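Local coordinates for calcium uptake protein 2, mitochondrial (Homo sapiens, PDB 6LB7) that probably regulates the mitochondrial calcium uniporter as a calcium-binding EF-hand protein that forms a complex with calcium uptake protein 1, at residues R203-F207 with N289-T293; I222-V227 with K296-L300; F248-L252 with L315-M319; R267-L271 with D303-H308. All coordinates share one frame. Residues are numbered along the deposited sequence.

Overall arrangement
All four contacts lie in the helical C-terminal half of the chain, whose successive helix-loop-helix units resemble EF-hands. Helix 288-298 serves contact 1 with its first half and contact 2 with its end; their centres are 12 Å apart, and Glu205 CB meets Val227 CG1 at 3.9 Å. Contact 2 runs on into contact 4, centres 13 Å apart, where Phe298 O and Ser307 N lie 2.8 Å apart, while Leu291 CB and Leu271 CD2 (4.0 Å) join contacts 1 and 4. Contact 3 touches none of the others, and contact 4 is nested inside the loop that contact 3 closes. The bound calcium, held by Asp109, Asp111, Asn113, Met115 and Glu120, belongs to an earlier EF-hand.

Contact 1: residues R203-F207 with N289-T293; sequences RKEDF and NILDT
Lys204 lays its extended side chain (chi1 m, the rest t) across one side of helix 288-298, over Asn289 and Thr293 and on to Asp292. The contact is a helix-helix packing between EF-hand-like units: 203-207 is the N-terminal start of helix 204-211, and 289-293 is the regular first half of the entering helix of the last unit. Arg203 (psi 156°) holds the N-cap position, and residues 204-207 are helical, with Phe207 N bonded to Arg203 O at 3.0 Å. The backbones come nearest at Lys204 and Thr293, whose CA atoms are 6.5 Å apart. Along the lysine, CG lies 3.3 Å from Thr293 OG1 and CE 3.7 Å from Asn289 CB, before NZ closes a salt bridge to Asp292 OD1 at 3.1 Å. The Thr293 hydroxyl is turned to its own helix and donates from OG1 to Asn289 O (2.8 Å). One turn on from Lys204, Phe207, its CA-to-CB bond toward the second helix, takes a t rotamer. Ile290 CG1 sits over one ring face, Ile290 CG2 is 4.1 Å from Phe207 CZ, and Thr293 CG2 lies at the ring edge, 3.9 Å from Phe207 CD2. Phe242 and Phe245 of helix 239-249 extend this apolar cluster. At the helix start, Asp206 OD2 accepts from Arg203 N at 2.9 Å, while Arg203 NH2 bridges Asp206 OD1 at 3.1 Å and Glu205 OE2 at 2.6 Å.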
loop_
_atom_site.group_PDB
_atom_site.type_symbol
_atom_site.label_atom_id
_atom_site.label_comp_id
_atom_site.label_asym_id
_atom_site.label_seq_id
_atom_site.Cartn_x
_atom_site.Cartn_y
_atom_site.Cartn_z
ATOM N N ARG B 203 28.860 10.688 15.805
ATOM C CA ARG B 203 29.086 11.989 15.199
ATOM C C ARG B 203 28.160 12.157 14.001
ATOM O O ARG B 203 27.682 11.179 13.423
ATOM C CB ARG B 203 30.543 12.164 14.792
ATOM C CG ARG B 203 31.488 11.946 15.969
ATOM C CD ARG B 203 32.921 12.058 15.490
ATOM N NE ARG B 203 33.043 11.304 14.269
ATOM C CZ ARG B 203 34.108 11.323 13.489
ATOM N NH1 ARG B 203 35.163 12.071 13.816
ATOM N NH2 ARG B 203 34.106 10.601 12.373
ATOM N N LYS B 204 27.880 13.419 13.652
ATOM C CA LYS B 204 27.043 13.663 12.484
ATOM C C LYS B 204 27.596 12.968 11.254
ATOM O O LYS B 204 26.835 12.419 10.457
ATOM C CB LYS B 204 26.889 15.160 12.235
ATOM C CG LYS B 204 25.872 15.807 13.166
ATOM C CD LYS B 204 25.887 17.325 12.994
ATOM C CE LYS B 204 24.789 18.000 13.785
ATOM N NZ LYS B 204 24.836 19.510 13.589
ATOM N N GLU B 205 28.918 12.949 11.077
ATOM C CA GLU B 205 29.419 12.245 9.901
ATOM C C GLU B 205 29.404 10.729 10.067
ATOM O O GLU B 205 29.415 10.026 9.055
ATOM C CB GLU B 205 30.828 12.733 9.521
ATOM C CG GLU B 205 31.964 12.304 10.413
ATOM C CD GLU B 205 33.321 12.677 9.820
ATOM O OE1 GLU B 205 33.370 13.592 8.972
ATOM O OE2 GLU B 205 34.338 12.060 10.194
ATOM N N ASP B 206 29.396 10.203 11.307
ATOM C CA ASP B 206 29.158 8.762 11.486
ATOM C C ASP B 206 27.741 8.388 11.058
ATOM O O ASP B 206 27.521 7.335 10.458
ATOM C CB ASP B 206 29.352 8.324 12.950
ATOM C CG ASP B 206 30.721 8.672 13.533
ATOM O OD1 ASP B 206 31.711 8.716 12.802
ATOM O OD2 ASP B 206 30.810 8.870 14.773
ATOM N N PHE B 207 26.758 9.219 11.404
ATOM C CA PHE B 207 25.396 8.984 10.939
ATOM C C PHE B 207 25.313 9.095 9.415
ATOM O O PHE B 207 24.617 8.311 8.756
ATOM C CB PHE B 207 24.452 9.976 11.626
ATOM C CG PHE B 207 23.043 9.932 11.111
ATOM C CD1 PHE B 207 22.197 8.902 11.478
ATOM C CD2 PHE B 207 22.571 10.915 10.244
ATOM C CE1 PHE B 207 20.892 8.844 10.989
ATOM C CE2 PHE B 207 21.277 10.853 9.740
ATOM C CZ PHE B 207 20.435 9.820 10.122
ATOM N N ASN B 289 19.817 17.778 15.340
ATOM C CA ASN B 289 21.092 17.356 14.763
ATOM C C ASN B 289 20.883 16.456 13.542
ATOM O O ASN B 289 21.641 16.546 12.566
ATOM C CB ASN B 289 21.976 16.667 15.831
ATOM C CG ASN B 289 21.241 15.572 16.630
ATOM O OD1 ASN B 289 20.138 15.132 16.280
ATOM N ND2 ASN B 289 21.870 15.130 17.723
ATOM N N ILE B 290 19.844 15.614 13.559
ATOM C CA ILE B 290 19.584 14.739 12.417
ATOM C C ILE B 290 18.940 15.515 11.272
ATOM O O ILE B 290 19.343 15.372 10.107
ATOM C CB ILE B 290 18.731 13.527 12.838
ATOM C CG1 ILE B 290 19.612 12.481 13.547
ATOM C CG2 ILE B 290 18.108 12.843 11.598
ATOM C CD1 ILE B 290 18.848 11.341 14.123
ATOM N N LEU B 291 17.938 16.348 11.576
ATOM C CA LEU B 291 17.370 17.219 10.544
ATOM C C LEU B 291 18.460 18.044 9.880
ATOM O O LEU B 291 18.499 18.177 8.651
ATOM C CB LEU B 291 16.316 18.158 11.135
ATOM C CG LEU B 291 15.017 17.567 11.672
ATOM C CD1 LEU B 291 14.234 18.625 12.419
ATOM C CD2 LEU B 291 14.182 16.975 10.553
ATOM N N ASP B 292 19.356 18.611 10.689
ATOM C CA ASP B 292 20.430 19.427 10.137
ATOM C C ASP B 292 21.351 18.607 9.245
ATOM O O ASP B 292 21.795 19.084 8.198
ATOM C CB ASP B 292 21.231 20.074 11.269
ATOM C CG ASP B 292 22.357 20.953 10.754
ATOM O OD1 ASP B 292 23.539 20.598 10.957
ATOM O OD2 ASP B 292 22.057 21.995 10.135
ATOM N N THR B 293 21.663 17.370 9.653
ATOM C CA THR B 293 22.514 16.508 8.838
ATOM C C THR B 293 21.859 16.179 7.503
ATOM O O THR B 293 22.517 16.207 6.452
ATOM C CB THR B 293 22.844 15.219 9.602
ATOM O OG1 THR B 293 23.561 15.551 10.793
ATOM C CG2 THR B 293 23.708 14.306 8.746
#

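Contact 2: residues I222-V227 with K296-L300; sequences IYWKNV and KIFDL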
loop_
_atom_site.group_PDB
_atom_site.type_symbol
_atom_site.label_atom_id
_atom_site.label_comp_id
_atom_site.label_asym_id
_atom_site.label_seq_id
_atom_site.Cartn_x
_atom_site.Cartn_y
_atom_site.Cartn_z
ATOM N N ILE B 222 28.703 14.021 -4.677
ATOM C CA ILE B 222 28.147 15.264 -4.158
ATOM C C ILE B 222 27.715 15.098 -2.706
ATOM O O ILE B 222 27.920 15.996 -1.879
ATOM C CB ILE B 222 26.975 15.716 -5.043
ATOM C CG1 ILE B 222 27.464 16.021 -6.467
ATOM C CG2 ILE B 222 26.281 16.921 -4.419
ATOM C CD1 ILE B 222 26.343 16.379 -7.436
ATOM N N TYR B 223 27.073 13.964 -2.383
ATOM C CA TYR B 223 26.702 13.680 -0.999
ATOM C C TYR B 223 27.920 13.714 -0.099
ATOM O O TYR B 223 27.907 14.354 0.958
ATOM C CB TYR B 223 26.030 12.302 -0.895
ATOM C CG TYR B 223 24.893 12.105 -1.859
ATOM C CD1 TYR B 223 24.111 13.183 -2.281
ATOM C CD2 TYR B 223 24.601 10.843 -2.361
ATOM C CE1 TYR B 223 23.073 13.003 -3.179
ATOM C CE2 TYR B 223 23.561 10.651 -3.240
ATOM C CZ TYR B 223 22.806 11.729 -3.655
ATOM O OH TYR B 223 21.779 11.514 -4.545
ATOM N N TRP B 224 28.982 13.005 -0.502
ATOM C CA TRP B 224 30.155 12.869 0.346
ATOM C C TRP B 224 30.945 14.163 0.447
ATOM O O TRP B 224 31.569 14.426 1.482
ATOM C CB TRP B 224 31.042 11.733 -0.161
ATOM C CG TRP B 224 30.536 10.404 0.304
ATOM C CD1 TRP B 224 29.916 9.448 -0.449
ATOM C CD2 TRP B 224 30.575 9.901 1.645
ATOM N NE1 TRP B 224 29.576 8.372 0.344
ATOM C CE2 TRP B 224 29.978 8.627 1.632
ATOM C CE3 TRP B 224 31.064 10.407 2.855
ATOM C CZ2 TRP B 224 29.861 7.846 2.784
ATOM C CZ3 TRP B 224 30.949 9.629 3.996
ATOM C CH2 TRP B 224 30.355 8.368 3.950
ATOM N N LYS B 225 30.954 14.973 -0.610
ATOM C CA LYS B 225 31.571 16.287 -0.481
ATOM C C LYS B 225 30.860 17.106 0.592
ATOM O O LYS B 225 31.508 17.762 1.412
ATOM C CB LYS B 225 31.569 17.007 -1.832
ATOM C CG LYS B 225 32.289 18.341 -1.830
ATOM C CD LYS B 225 32.372 18.940 -3.224
ATOM C CE LYS B 225 32.938 20.369 -3.178
ATOM N NZ LYS B 225 34.211 20.479 -2.393
ATOM N N ASN B 226 29.524 17.038 0.627
ATOM C CA ASN B 226 28.769 17.761 1.649
ATOM C C ASN B 226 29.055 17.218 3.038
ATOM O O ASN B 226 29.110 17.987 4.004
ATOM C CB ASN B 226 27.271 17.687 1.355
ATOM C CG ASN B 226 26.871 18.543 0.173
ATOM O OD1 ASN B 226 27.577 19.470 -0.182
ATOM N ND2 ASN B 226 25.733 18.241 -0.430
ATOM N N VAL B 227 29.205 15.897 3.168
ATOM C CA VAL B 227 29.536 15.320 4.468
ATOM C C VAL B 227 30.852 15.891 4.974
ATOM O O VAL B 227 30.955 16.348 6.118
ATOM C CB VAL B 227 29.596 13.782 4.392
ATOM C CG1 VAL B 227 30.138 13.219 5.706
ATOM C CG2 VAL B 227 28.226 13.180 4.079
ATOM N N LYS B 296 22.082 19.328 5.322
ATOM C CA LYS B 296 23.434 19.611 4.835
ATOM C C LYS B 296 23.831 18.650 3.721
ATOM O O LYS B 296 24.520 19.043 2.770
ATOM C CB LYS B 296 24.458 19.554 5.971
ATOM C CG LYS B 296 24.273 20.605 7.061
ATOM C CD LYS B 296 24.862 21.945 6.679
ATOM C CE LYS B 296 24.964 22.861 7.898
ATOM N NZ LYS B 296 25.820 22.255 8.963
ATOM N N ILE B 297 23.419 17.385 3.814
ATOM C CA ILE B 297 23.817 16.410 2.793
ATOM C C ILE B 297 23.010 16.581 1.507
ATOM O O ILE B 297 23.551 16.464 0.398
ATOM C CB ILE B 297 23.677 14.970 3.324
ATOM C CG1 ILE B 297 24.579 14.717 4.546
ATOM C CG2 ILE B 297 23.986 13.958 2.215
ATOM C CD1 ILE B 297 24.293 13.355 5.215
ATOM N N PHE B 298 21.698 16.803 1.624
ATOM C CA PHE B 298 20.810 16.742 0.471
ATOM C C PHE B 298 20.222 18.103 0.082
ATOM O O PHE B 298 19.307 18.150 -0.738
ATOM C CB PHE B 298 19.688 15.727 0.725
ATOM C CG PHE B 298 20.180 14.303 0.923
ATOM C CD1 PHE B 298 20.335 13.781 2.204
ATOM C CD2 PHE B 298 20.472 13.493 -0.169
ATOM C CE1 PHE B 298 20.781 12.481 2.402
ATOM C CE2 PHE B 298 20.921 12.184 0.019
ATOM C CZ PHE B 298 21.070 11.678 1.304
ATOM N N ASP B 299 20.709 19.210 0.642
ATOM C CA ASP B 299 20.407 20.513 0.034
ATOM C C ASP B 299 21.454 20.717 -1.046
ATOM O O ASP B 299 22.574 21.158 -0.787
ATOM C CB ASP B 299 20.404 21.647 1.053
ATOM C CG ASP B 299 20.290 23.037 0.394
ATOM O OD1 ASP B 299 20.001 23.125 -0.817
ATOM O OD2 ASP B 299 20.470 24.051 1.093
ATOM N N LEU B 300 21.084 20.345 -2.272
ATOM C CA LEU B 300 22.013 20.275 -3.389
ATOM C C LEU B 300 22.057 21.553 -4.221
ATOM O O LEU B 300 22.933 21.671 -5.085
ATOM C CB LEU B 300 21.656 19.093 -4.301
ATOM C CG LEU B 300 21.681 17.700 -3.658
ATOM C CD1 LEU B 300 21.528 16.623 -4.716
ATOM C CD2 LEU B 300 22.937 17.459 -2.827
#
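Ile297, Tyr223 and Asn226 carry most of this interface, where helix 220-230 lies against the final turn of helix 288-298, the entering helix of the last EF-hand-like unit. The backbones are closest at Asn226 and Ile297, their CA atoms 5.3 Å apart; the CA atoms of Ile222 and Leu300 are 8.0 Å apart. This close approach lets Asn226 ND2 donate to Ile297 O (2.9 Å, 158°), while Asn226 CB rests 3.4 Å from Lys296 O. The other end of the amide, OD1, is taken by Lys230. Ile297 fits between two residues of the facing helix: its CG1 meets Val227 CG2 at 4.0 Å and its CG2 meets Tyr223 CB at 4.1 Å. The Tyr223 ring comes near Phe298 and Leu300: its CE1 is 3.9 Å from Phe298 CE2, lying over one ring face, and 4.2 Å from Leu300 CD1, at the ring edge. The two aromatic planes are inclined at 51°, with centroids 5.2 Å apart. Ile222 CG2 closes the margin against Leu300 CD2 at 3.7 Å, and Val314 of helix 308-320 touches the side chains of both Tyr223 and Phe298. The one hydrogen bond between the segments thus ties helix 220-230 to a main-chain carbonyl, and apolar contacts supply most of the rest.

Contact 3: residues F248-L252 with L315-M319; sequences FTTHL and LKNRM
The end of helix 239-249 and the start of helix 252-264 meet helix 308-320, the exiting helix of the last EF-hand-like unit. Phe248 lies in the last part of helix 239-249, His251 N bonding to Phe248 O at 3.0 Å; Thr250 (phi/psi -86/-2°) and His251 (-111/33°) make the bend, with His251 at the N-cap position before Leu252. Segment 315-319 is regular helix throughout. CA atoms approach most closely at Thr249 and Leu315, 6.9 Å apart. Leu315 adopts the mt rotamer and splits its branches: CD1 reaches Leu252 CD2 at 3.5 Å and Phe248 CE2 at 3.8 Å, whereas CD2 faces Thr249 CG2 at 4.2 Å. Leu252, also mt, puts CD1 3.8 Å from Met319 CG. Met319 is folded into an mmm conformation that brings SD to 3.5 Å from Thr249 OG1 and CE to 4.4 Å from Thr250 CG2. Thr249 has chi1 at 69° (p), which turns OG1 back to its own helix, where it bonds to Cys246 O; Phe248 (t) is further packed by Val278 of helix 271-282. No hydrogen bond crosses between the segments, so the fit depends on the shapes and rotamers of leucine, methionine, threonine and one phenylalanine side chain rather than on directional polar bonds.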
loop_
_atom_site.group_PDB
_atom_site.type_symbol
_atom_site.label_atom_id
_atom_site.label_comp_id
_atom_site.label_asym_id
_atom_site.label_seq_id
_atom_site.Cartn_x
_atom_site.Cartn_y
_atom_site.Cartn_z
ATOM N N PHE B 248 11.467 6.087 11.471
ATOM C CA PHE B 248 10.941 6.891 10.369
ATOM C C PHE B 248 11.196 6.240 9.005
ATOM O O PHE B 248 10.368 6.366 8.090
ATOM C CB PHE B 248 11.534 8.309 10.434
ATOM C CG PHE B 248 11.626 9.005 9.089
ATOM C CD1 PHE B 248 10.534 9.680 8.570
ATOM C CD2 PHE B 248 12.818 8.999 8.362
ATOM C CE1 PHE B 248 10.611 10.324 7.324
ATOM C CE2 PHE B 248 12.905 9.646 7.128
ATOM C CZ PHE B 248 11.789 10.314 6.614
ATOM N N THR B 249 12.311 5.530 8.838
ATOM C CA THR B 249 12.552 4.898 7.542
ATOM C C THR B 249 11.535 3.793 7.227
ATOM O O THR B 249 11.412 3.409 6.065
ATOM C CB THR B 249 13.968 4.313 7.458
ATOM O OG1 THR B 249 14.076 3.189 8.348
ATOM C CG2 THR B 249 15.021 5.379 7.817
ATOM N N THR B 250 10.802 3.273 8.217
ATOM C CA THR B 250 9.797 2.255 7.912
ATOM C C THR B 250 8.459 2.860 7.502
ATOM O O THR B 250 7.545 2.113 7.137
ATOM C CB THR B 250 9.587 1.283 9.091
ATOM O OG1 THR B 250 9.062 1.978 10.224
ATOM C CG2 THR B 250 10.904 0.597 9.494
ATOM N N HIS B 251 8.341 4.192 7.512
ATOM C CA HIS B 251 7.146 4.899 7.061
ATOM C C HIS B 251 7.386 5.672 5.771
ATOM O O HIS B 251 6.800 6.735 5.566
ATOM C CB HIS B 251 6.646 5.843 8.146
ATOM C CG HIS B 251 6.231 5.141 9.390
ATOM N ND1 HIS B 251 4.945 4.696 9.593
ATOM C CD2 HIS B 251 6.941 4.753 10.473
ATOM C CE1 HIS B 251 4.871 4.102 10.770
ATOM N NE2 HIS B 251 6.068 4.124 11.325
ATOM N N LEU B 252 8.249 5.151 4.899
ATOM C CA LEU B 252 8.629 5.862 3.682
ATOM C C LEU B 252 7.493 5.963 2.680
ATOM O O LEU B 252 7.520 6.846 1.814
ATOM C CB LEU B 252 9.794 5.168 2.987
ATOM C CG LEU B 252 11.148 5.237 3.677
ATOM C CD1 LEU B 252 12.252 4.734 2.748
ATOM C CD2 LEU B 252 11.400 6.644 4.148
ATOM N N LEU B 315 17.388 6.675 1.091
ATOM C CA LEU B 315 16.582 5.957 2.070
ATOM C C LEU B 315 16.166 4.601 1.537
ATOM O O LEU B 315 16.184 3.602 2.268
ATOM C CB LEU B 315 15.340 6.778 2.436
ATOM C CG LEU B 315 15.574 8.010 3.307
ATOM C CD1 LEU B 315 14.245 8.606 3.724
ATOM C CD2 LEU B 315 16.400 7.633 4.515
ATOM N N LYS B 316 15.776 4.549 0.259
ATOM C CA LYS B 316 15.443 3.272 -0.352
ATOM C C LYS B 316 16.670 2.383 -0.496
ATOM O O LYS B 316 16.555 1.167 -0.337
ATOM C CB LYS B 316 14.740 3.496 -1.693
ATOM C CG LYS B 316 13.277 3.943 -1.537
ATOM C CD LYS B 316 12.576 4.106 -2.885
ATOM C CE LYS B 316 12.500 5.570 -3.315
ATOM N NZ LYS B 316 12.862 5.812 -4.751
ATOM N N ASN B 317 17.854 2.948 -0.760
ATOM C CA ASN B 317 19.071 2.138 -0.652
ATOM C C ASN B 317 19.171 1.505 0.740
ATOM O O ASN B 317 19.474 0.315 0.866
ATOM C CB ASN B 317 20.339 2.969 -0.923
ATOM C CG ASN B 317 20.387 3.601 -2.330
ATOM O OD1 ASN B 317 20.978 4.668 -2.503
ATOM N ND2 ASN B 317 19.804 2.936 -3.325
ATOM N N ARG B 318 18.964 2.302 1.802
ATOM C CA ARG B 318 19.072 1.777 3.168
ATOM C C ARG B 318 18.118 0.610 3.373
ATOM O O ARG B 318 18.528 -0.480 3.781
ATOM C CB ARG B 318 18.766 2.856 4.209
ATOM C CG ARG B 318 19.884 3.827 4.619
ATOM C CD ARG B 318 21.100 3.201 5.330
ATOM N NE ARG B 318 20.856 1.965 6.056
ATOM C CZ ARG B 318 21.811 1.213 6.610
ATOM N NH1 ARG B 318 23.096 1.566 6.532
ATOM N NH2 ARG B 318 21.480 0.089 7.245
ATOM N N MET B 319 16.834 0.823 3.071
ATOM C CA MET B 319 15.810 -0.171 3.358
ATOM C C MET B 319 16.078 -1.486 2.642
ATOM O O MET B 319 15.874 -2.563 3.212
ATOM C CB MET B 319 14.440 0.385 2.977
ATOM C CG MET B 319 14.092 1.599 3.809
ATOM S SD MET B 319 14.353 1.159 5.534
ATOM C CE MET B 319 13.078 -0.109 5.700
#

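Contact 4: residues R267-L271 with D303-H308; sequences RPVRL and DECLSH
Leu306 N donates to Val269 O at 2.9 Å and 167°, the single direct backbone hydrogen bond between two crossing loop segments. The geometry is consistent with the short backbone pairing that couples the two loops of an EF-hand pair, with one of the two usual direct bonds replaced by water; segment 303-308 lies in the loop between helices 288-298 and 308-320. That water accepts from Val269 N (3.2 Å) and donates to Leu306 O (2.9 Å); another joins Leu271 N and Glu304 O, both at 3.0 Å. Arg270 and Cys305 have the closest CA atoms, 4.7 Å apart. Val269 centres an inverse gamma turn (phi/psi -89/89°), and Glu304 takes the left-handed conformation (60/28°); Arg270 holds the N-cap position, its N bonded to Glu273. The Arg270 side chain lies along the other loop, CG 3.3 Å from Glu304 O, with Cys305 SG over one guanidinium face and 3.1 Å from NH1. Pro268 CB meets Cys305 SG at 3.4 Å. Val269 is t, placing CG2 3.5 Å from His308 CD2 and CG1 4.4 Å from Leu306 CB. Leu306 packs on Val294, Phe295 and Phe298 of helix 288-298, while Val269 and His308 both touch Met259 of helix 252-264.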
loop_
_atom_site.group_PDB
_atom_site.type_symbol
_atom_site.label_atom_id
_atom_site.label_comp_id
_atom_site.label_asym_id
_atom_site.label_seq_id
_atom_site.Cartn_x
_atom_site.Cartn_y
_atom_site.Cartn_z
ATOM N N ARG B 267 5.561 23.522 -3.998
ATOM C CA ARG B 267 6.067 24.058 -2.742
ATOM C C ARG B 267 7.440 23.471 -2.475
ATOM O O ARG B 267 7.568 22.243 -2.358
ATOM C CB ARG B 267 5.122 23.753 -1.586
ATOM C CG ARG B 267 4.069 24.825 -1.389
ATOM C CD ARG B 267 3.172 24.555 -0.197
ATOM N NE ARG B 267 3.833 24.766 1.086
ATOM C CZ ARG B 267 3.268 24.452 2.247
ATOM N NH1 ARG B 267 2.046 23.926 2.260
ATOM N NH2 ARG B 267 3.910 24.655 3.392
ATOM N N PRO B 268 8.487 24.284 -2.409
ATOM C CA PRO B 268 9.801 23.743 -2.055
ATOM C C PRO B 268 9.762 23.120 -0.667
ATOM O O PRO B 268 9.077 23.606 0.240
ATOM C CB PRO B 268 10.718 24.972 -2.102
ATOM C CG PRO B 268 9.964 25.994 -2.903
ATOM C CD PRO B 268 8.516 25.738 -2.615
ATOM N N VAL B 269 10.508 22.031 -0.511
ATOM C CA VAL B 269 10.545 21.293 0.747
ATOM C C VAL B 269 11.658 21.912 1.584
ATOM O O VAL B 269 12.820 21.501 1.534
ATOM C CB VAL B 269 10.748 19.800 0.523
ATOM C CG1 VAL B 269 10.716 19.073 1.858
ATOM C CG2 VAL B 269 9.673 19.292 -0.383
ATOM N N ARG B 270 11.302 22.926 2.355
ATOM C CA ARG B 270 12.219 23.439 3.347
ATOM C C ARG B 270 11.982 22.706 4.653
ATOM O O ARG B 270 11.177 21.774 4.749
ATOM C CB ARG B 270 12.055 24.945 3.541
ATOM C CG ARG B 270 12.582 25.763 2.406
ATOM C CD ARG B 270 12.423 27.238 2.700
ATOM N NE ARG B 270 11.977 27.922 1.497
ATOM C CZ ARG B 270 12.772 28.241 0.483
ATOM N NH1 ARG B 270 14.069 27.960 0.520
ATOM N NH2 ARG B 270 12.259 28.850 -0.578
ATOM N N LEU B 271 12.658 23.171 5.687
ATOM C CA LEU B 271 12.658 22.394 6.909
ATOM C C LEU B 271 11.250 22.278 7.484
ATOM O O LEU B 271 10.846 21.194 7.923
ATOM C CB LEU B 271 13.652 23.024 7.882
ATOM C CG LEU B 271 13.961 22.466 9.202
ATOM C CD1 LEU B 271 12.866 22.663 10.015
ATOM C CD2 LEU B 271 14.300 21.021 9.189
ATOM N N ASP B 303 19.884 26.663 -1.689
ATOM C CA ASP B 303 18.806 27.556 -1.292
ATOM C C ASP B 303 18.002 27.013 -0.119
ATOM O O ASP B 303 16.849 27.416 0.076
ATOM C CB ASP B 303 17.889 27.833 -2.483
ATOM C CG ASP B 303 17.226 29.189 -2.388
ATOM O OD1 ASP B 303 17.797 30.079 -1.717
ATOM O OD2 ASP B 303 16.122 29.362 -2.953
ATOM N N GLU B 304 18.581 26.087 0.649
ATOM C CA GLU B 304 17.935 25.515 1.829
ATOM C C GLU B 304 16.627 24.801 1.492
ATOM O O GLU B 304 15.724 24.718 2.334
ATOM C CB GLU B 304 17.708 26.581 2.902
ATOM C CG GLU B 304 18.993 27.136 3.480
ATOM C CD GLU B 304 18.734 28.246 4.461
ATOM O OE1 GLU B 304 17.862 29.098 4.176
ATOM O OE2 GLU B 304 19.395 28.261 5.522
ATOM N N CYS B 305 16.512 24.284 0.269
ATOM C CA CYS B 305 15.458 23.340 -0.084
ATOM C C CYS B 305 16.056 21.946 -0.232
ATOM O O CYS B 305 17.179 21.789 -0.718
ATOM C CB CYS B 305 14.745 23.752 -1.374
ATOM S SG CYS B 305 13.996 25.401 -1.252
ATOM N N LEU B 306 15.308 20.938 0.196
ATOM C CA LEU B 306 15.812 19.574 0.191
ATOM C C LEU B 306 15.613 18.955 -1.185
ATOM O O LEU B 306 14.520 19.030 -1.759
ATOM C CB LEU B 306 15.092 18.738 1.250
ATOM C CG LEU B 306 15.785 17.414 1.589
ATOM C CD1 LEU B 306 17.015 17.684 2.429
ATOM C CD2 LEU B 306 14.861 16.451 2.294
ATOM N N SER B 307 16.669 18.347 -1.724
ATOM C CA SER B 307 16.528 17.525 -2.922
ATOM C C SER B 307 15.898 16.210 -2.470
ATOM O O SER B 307 16.572 15.218 -2.179
ATOM C CB SER B 307 17.869 17.328 -3.605
ATOM O OG SER B 307 18.510 18.578 -3.800
ATOM N N HIS B 308 14.571 16.227 -2.360
ATOM C CA HIS B 308 13.901 15.160 -1.626
ATOM C C HIS B 308 13.850 13.868 -2.424
ATOM O O HIS B 308 13.797 12.782 -1.834
ATOM C CB HIS B 308 12.497 15.600 -1.221
ATOM C CG HIS B 308 11.686 16.148 -2.352
ATOM N ND1 HIS B 308 10.979 15.345 -3.216
ATOM C CD2 HIS B 308 11.461 17.423 -2.750
ATOM C CE1 HIS B 308 10.360 16.100 -4.106
ATOM N NE2 HIS B 308 10.638 17.363 -3.849
HETATM O O HOH W 1 8.895 20.302 -3.963
HETATM O O HOH W 2 12.611 21.022 -2.702
HETATM O O HOH W 3 15.080 24.839 5.268
#